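Local coordinates for NDP-N-acetyl-D-galactosaminuronic acid dehydrogenase (Methanosarcina mazei Go1, PDB 3G79), which probably catalyses the NAD-dependent oxidation of UDP-N-acetyl-D-mannosamine to UDP-N-acetyl-D-mannosaminouronate, at residues A[37-43]-A[212-217]; A[32-36]-A[188-193]. All blocks are in the same frame, centred on the assembly; numbering follows the deposited sequence.

Contact 1 (A[37-43]-A[212-217])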
# COMPACT_ATOMS: atom_id res chain seq x y z
N PHE A 37 -0.41 12.05 33.31
CA PHE A 37 -0.94 13.39 33.52
C PHE A 37 -0.48 13.94 34.88
O PHE A 37 -0.03 15.07 34.96
CB PHE A 37 -2.47 13.39 33.55
CG PHE A 37 -3.14 13.20 32.21
CD1 PHE A 37 -2.69 13.87 31.07
CD2 PHE A 37 -4.29 12.40 32.12
CE1 PHE A 37 -3.35 13.70 29.84
CE2 PHE A 37 -4.97 12.23 30.92
CZ PHE A 37 -4.49 12.87 29.76
N ALA A 38 -0.58 13.13 35.94
CA ALA A 38 -0.29 13.63 37.27
C ALA A 38 1.22 13.94 37.46
O ALA A 38 1.60 14.82 38.23
CB ALA A 38 -0.84 12.67 38.37
N ASP A 39 2.08 13.24 36.71
CA ASP A 39 3.53 13.50 36.77
C ASP A 39 3.94 14.75 35.98
O ASP A 39 5.01 15.27 36.18
CB ASP A 39 4.33 12.28 36.25
CG ASP A 39 5.82 12.39 36.55
OD1 ASP A 39 6.64 12.15 35.62
OD2 ASP A 39 6.15 12.76 37.72
N ALA A 40 3.09 15.21 35.06
CA ALA A 40 3.46 16.35 34.27
C ALA A 40 3.45 17.56 35.18
O ALA A 40 2.42 17.89 35.74
CB ALA A 40 2.49 16.52 33.10
N PRO A 41 4.61 18.22 35.36
CA PRO A 41 4.55 19.46 36.13
C PRO A 41 3.74 20.32 35.20
O PRO A 41 3.73 20.05 34.01
CB PRO A 41 6.01 19.95 36.12
CG PRO A 41 6.84 18.81 35.50
CD PRO A 41 5.88 18.09 34.61
N CYS A 42 3.06 21.33 35.68
CA CYS A 42 2.04 22.01 34.83
C CYS A 42 0.63 21.51 35.13
O CYS A 42 -0.26 22.31 35.15
CB CYS A 42 2.36 22.12 33.30
SG CYS A 42 1.38 21.11 32.06
N PHE A 43 0.43 20.23 35.40
CA PHE A 43 -0.88 19.78 35.94
C PHE A 43 -0.79 19.69 37.47
O PHE A 43 0.30 19.50 38.00
CB PHE A 43 -1.35 18.48 35.29
CG PHE A 43 -1.58 18.59 33.78
CD1 PHE A 43 -2.27 19.65 33.26
CD2 PHE A 43 -1.10 17.62 32.91
CE1 PHE A 43 -2.49 19.76 31.90
CE2 PHE A 43 -1.29 17.71 31.51
CZ PHE A 43 -1.99 18.79 31.02
N GLU A 212 -3.80 20.86 24.45
CA GLU A 212 -3.24 21.31 25.72
C GLU A 212 -3.20 20.21 26.78
O GLU A 212 -2.30 20.19 27.65
CB GLU A 212 -4.02 22.50 26.25
CG GLU A 212 -4.22 23.63 25.24
CD GLU A 212 -5.11 24.76 25.77
OE1 GLU A 212 -5.44 24.78 26.99
OE2 GLU A 212 -5.49 25.62 24.95
N LEU A 213 -4.17 19.30 26.71
CA LEU A 213 -4.29 18.23 27.68
C LEU A 213 -3.20 17.23 27.39
O LEU A 213 -2.63 16.66 28.29
CB LEU A 213 -5.67 17.58 27.61
CG LEU A 213 -5.95 16.44 28.54
CD1 LEU A 213 -5.71 16.86 29.99
CD2 LEU A 213 -7.38 15.86 28.34
N TYR A 214 -2.90 17.02 26.11
CA TYR A 214 -1.95 15.95 25.74
C TYR A 214 -0.50 16.33 25.41
O TYR A 214 0.36 15.47 25.45
CB TYR A 214 -2.53 15.06 24.62
CG TYR A 214 -3.75 14.27 25.09
CD1 TYR A 214 -3.60 13.09 25.85
CD2 TYR A 214 -5.03 14.70 24.79
CE1 TYR A 214 -4.71 12.38 26.30
CE2 TYR A 214 -6.14 13.98 25.24
CZ TYR A 214 -5.97 12.82 25.99
OH TYR A 214 -7.09 12.13 26.46
N SER A 215 -0.22 17.58 25.08
CA SER A 215 1.16 17.98 24.77
C SER A 215 2.12 17.71 25.93
O SER A 215 3.22 17.22 25.69
CB SER A 215 1.25 19.45 24.31
OG SER A 215 0.94 19.56 22.92
N PRO A 216 1.72 17.98 27.20
CA PRO A 216 2.73 17.83 28.24
C PRO A 216 3.21 16.42 28.59
O PRO A 216 4.26 16.27 29.19
CB PRO A 216 2.10 18.51 29.46
CG PRO A 216 1.14 19.46 28.88
CD PRO A 216 0.59 18.79 27.65
N VAL A 217 2.47 15.37 28.25
CA VAL A 217 2.99 14.03 28.54
C VAL A 217 3.79 13.47 27.37
O VAL A 217 4.51 12.47 27.50
CB VAL A 217 1.85 13.04 28.93
CG1 VAL A 217 0.86 13.70 29.91
CG2 VAL A 217 1.11 12.53 27.69
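Where two helices end close together, the loops that leave them can join in the packing, and the side-chain conformations help to determine how. Residues 37-43 close helix 30-39 and run on into a turn resembling type II, in which F43 N bonds to A40 O (3.1 Å) and C42 takes a positive phi. The turn brings F43 round to the same neighbour as F37. Both phenylalanines adopt m, but they arrive differently: the CA-to-CB bond of F37 leaves sideways and only its ring closes on 212-217, whereas that of F43 points toward it.

L213, in the tp conformation, lays CD1 over one face of the F37 ring, with F37 CE1 and L213 CD1 3.9 Å apart. L213 O lies close to both rings, 3.4 Å from F37 CE1 and 3.5 Å from F43 CZ, near the plane of the F43 ring. Y214 starts away from the partner, yet its m rotamer returns the ring to F37, with CE1 3.5 Å from F37 CZ and the planes inclined at 52°. V217 CG1 meets F37 CD1 at 3.7 Å. Nearer the surface, C42 holds an off-well chi1 of 110° and sets SG 3.6 Å from P216 CG. No hydrogen bond crosses the interface.

Helices 30-39 and 204-214 pack on the mixed sheet of the Rossmann-type NAD-binding domain: F37, F43 and L213 all touch I21 of strand 20-24, and L213 and Y214 reach V144 of strand 142-145, while Y214 OH bonds to E146. A38 and D39 turn instead to helix 77-86, where both meet V84.

Contact 2 (A[32-36]-A[188-193])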
# COMPACT_ATOMS: atom_id res chain seq x y z
N PRO A 32 -1.97 4.18 33.47
CA PRO A 32 -0.76 4.90 32.99
C PRO A 32 -1.11 6.33 32.60
O PRO A 32 -0.47 7.27 33.08
CB PRO A 32 -0.33 4.08 31.75
CG PRO A 32 -0.83 2.69 32.04
CD PRO A 32 -2.21 2.96 32.68
N ALA A 33 -2.16 6.46 31.79
CA ALA A 33 -2.68 7.76 31.36
C ALA A 33 -2.83 8.70 32.52
O ALA A 33 -2.21 9.75 32.52
CB ALA A 33 -4.00 7.61 30.61
N ALA A 34 -3.63 8.32 33.52
CA ALA A 34 -3.95 9.21 34.64
C ALA A 34 -2.66 9.57 35.31
O ALA A 34 -2.48 10.68 35.80
CB ALA A 34 -4.83 8.52 35.64
N VAL A 35 -1.75 8.64 35.29
CA VAL A 35 -0.61 8.75 36.17
C VAL A 35 0.50 9.52 35.45
O VAL A 35 1.32 10.19 36.08
CB VAL A 35 -0.29 7.34 36.70
CG1 VAL A 35 1.15 7.04 36.71
CG2 VAL A 35 -0.99 7.11 38.06
N LEU A 36 0.46 9.49 34.11
CA LEU A 36 1.32 10.31 33.30
C LEU A 36 0.90 11.79 33.40
O LEU A 36 1.76 12.67 33.60
CB LEU A 36 1.26 9.83 31.84
CG LEU A 36 2.36 9.00 31.16
CD1 LEU A 36 3.47 8.58 32.08
CD2 LEU A 36 1.75 7.80 30.49
N LEU A 188 3.45 0.19 27.81
CA LEU A 188 2.42 1.23 28.06
C LEU A 188 2.97 2.67 28.16
O LEU A 188 2.58 3.56 27.39
CB LEU A 188 1.55 0.89 29.28
CG LEU A 188 0.10 0.33 29.18
CD1 LEU A 188 -0.17 -0.45 27.94
CD2 LEU A 188 -0.30 -0.53 30.39
N LEU A 189 3.88 2.89 29.10
CA LEU A 189 4.49 4.18 29.30
C LEU A 189 5.14 4.80 28.05
O LEU A 189 4.93 5.99 27.80
CB LEU A 189 5.46 4.15 30.47
CG LEU A 189 4.86 4.45 31.83
CD1 LEU A 189 3.72 3.54 32.16
CD2 LEU A 189 5.94 4.38 32.94
N LYS A 190 5.89 4.03 27.27
CA LYS A 190 6.57 4.66 26.14
C LYS A 190 5.69 4.81 24.93
O LYS A 190 5.91 5.74 24.14
CB LYS A 190 7.94 4.04 25.76
CG LYS A 190 8.06 2.52 25.76
CD LYS A 190 9.52 2.14 26.04
CE LYS A 190 10.06 2.84 27.32
NZ LYS A 190 11.57 2.84 27.44
N ASN A 191 4.72 3.92 24.78
CA ASN A 191 3.73 4.07 23.71
C ASN A 191 2.99 5.41 23.84
O ASN A 191 2.98 6.21 22.92
CB ASN A 191 2.73 2.90 23.70
CG ASN A 191 3.31 1.62 23.13
OD1 ASN A 191 2.63 0.61 23.07
ND2 ASN A 191 4.57 1.65 22.70
N ILE A 192 2.40 5.65 25.01
CA ILE A 192 1.72 6.91 25.26
C ILE A 192 2.66 8.11 25.04
O ILE A 192 2.24 9.12 24.49
CB ILE A 192 1.14 6.96 26.69
CG1 ILE A 192 0.25 5.73 26.96
CG2 ILE A 192 0.42 8.31 26.93
CD1 ILE A 192 -0.30 5.66 28.32
N ARG A 193 3.91 7.99 25.47
CA ARG A 193 4.90 9.08 25.38
C ARG A 193 5.51 9.27 23.99
O ARG A 193 5.77 10.39 23.60
CB ARG A 193 6.07 8.84 26.33
CG ARG A 193 5.77 9.02 27.79
CD ARG A 193 6.92 8.51 28.69
NE ARG A 193 6.82 9.09 30.02
CZ ARG A 193 7.20 8.50 31.15
NH1 ARG A 193 7.70 7.28 31.13
NH2 ARG A 193 7.08 9.14 32.31
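Two helices can fit by exchanging bumps: here P32 and L36 project from one helix and I192 from the other. The CD1 of I192 enters a hollow bounded by P32 CB (3.8 Å), L36 CD2 (3.7 Å) and the backbone at A33, where A33 N is 4.0 Å away and the short alanine side chain leaves space. In return, the P32 ring fits between L188 and L189, with P32 CG 3.7 Å from L188 CD2 and P32 CB 4.1 Å from L189 CD1. In this Rossmann-type NAD-binding domain, helix 30-39 follows strand 20-24 across a glycine-rich turn that matches GxGxxG, and A33 touches those glycines. One helical turn after P32, L36 fills the groove between L189, I192 and R193; its CD1 sits over a face of the R193 guanidinium, 3.7 Å from R193 NH2. The axes of segments 32-36 and 188-193 cross at -65°, 10.3 Å apart at closest approach, and L80 of helix 77-86 touches both L36 and L189.

The two contacts illustrate how one helix can serve successive partners along its length. Helix 30-39 supplies 32-36 to contact 2 and its C-terminal end to contact 1, so the contact centres lie only about 11 Å apart. In chain order the segments run 32-36, 37-43, 188-193, 212-217, and the two pairings interleave. Strand 197-201 and most of helix 204-214 lie between the later two segments. The contacts also touch: V217 CG1 is 3.9 Å from L36 O, and V217 O is 3.7 Å from R193 CG. Together they tie the helix that follows strand 20-24 to helices 188-194 and 204-214, which come much later in the chain but belong to the same Rossmann-type NAD-binding domain.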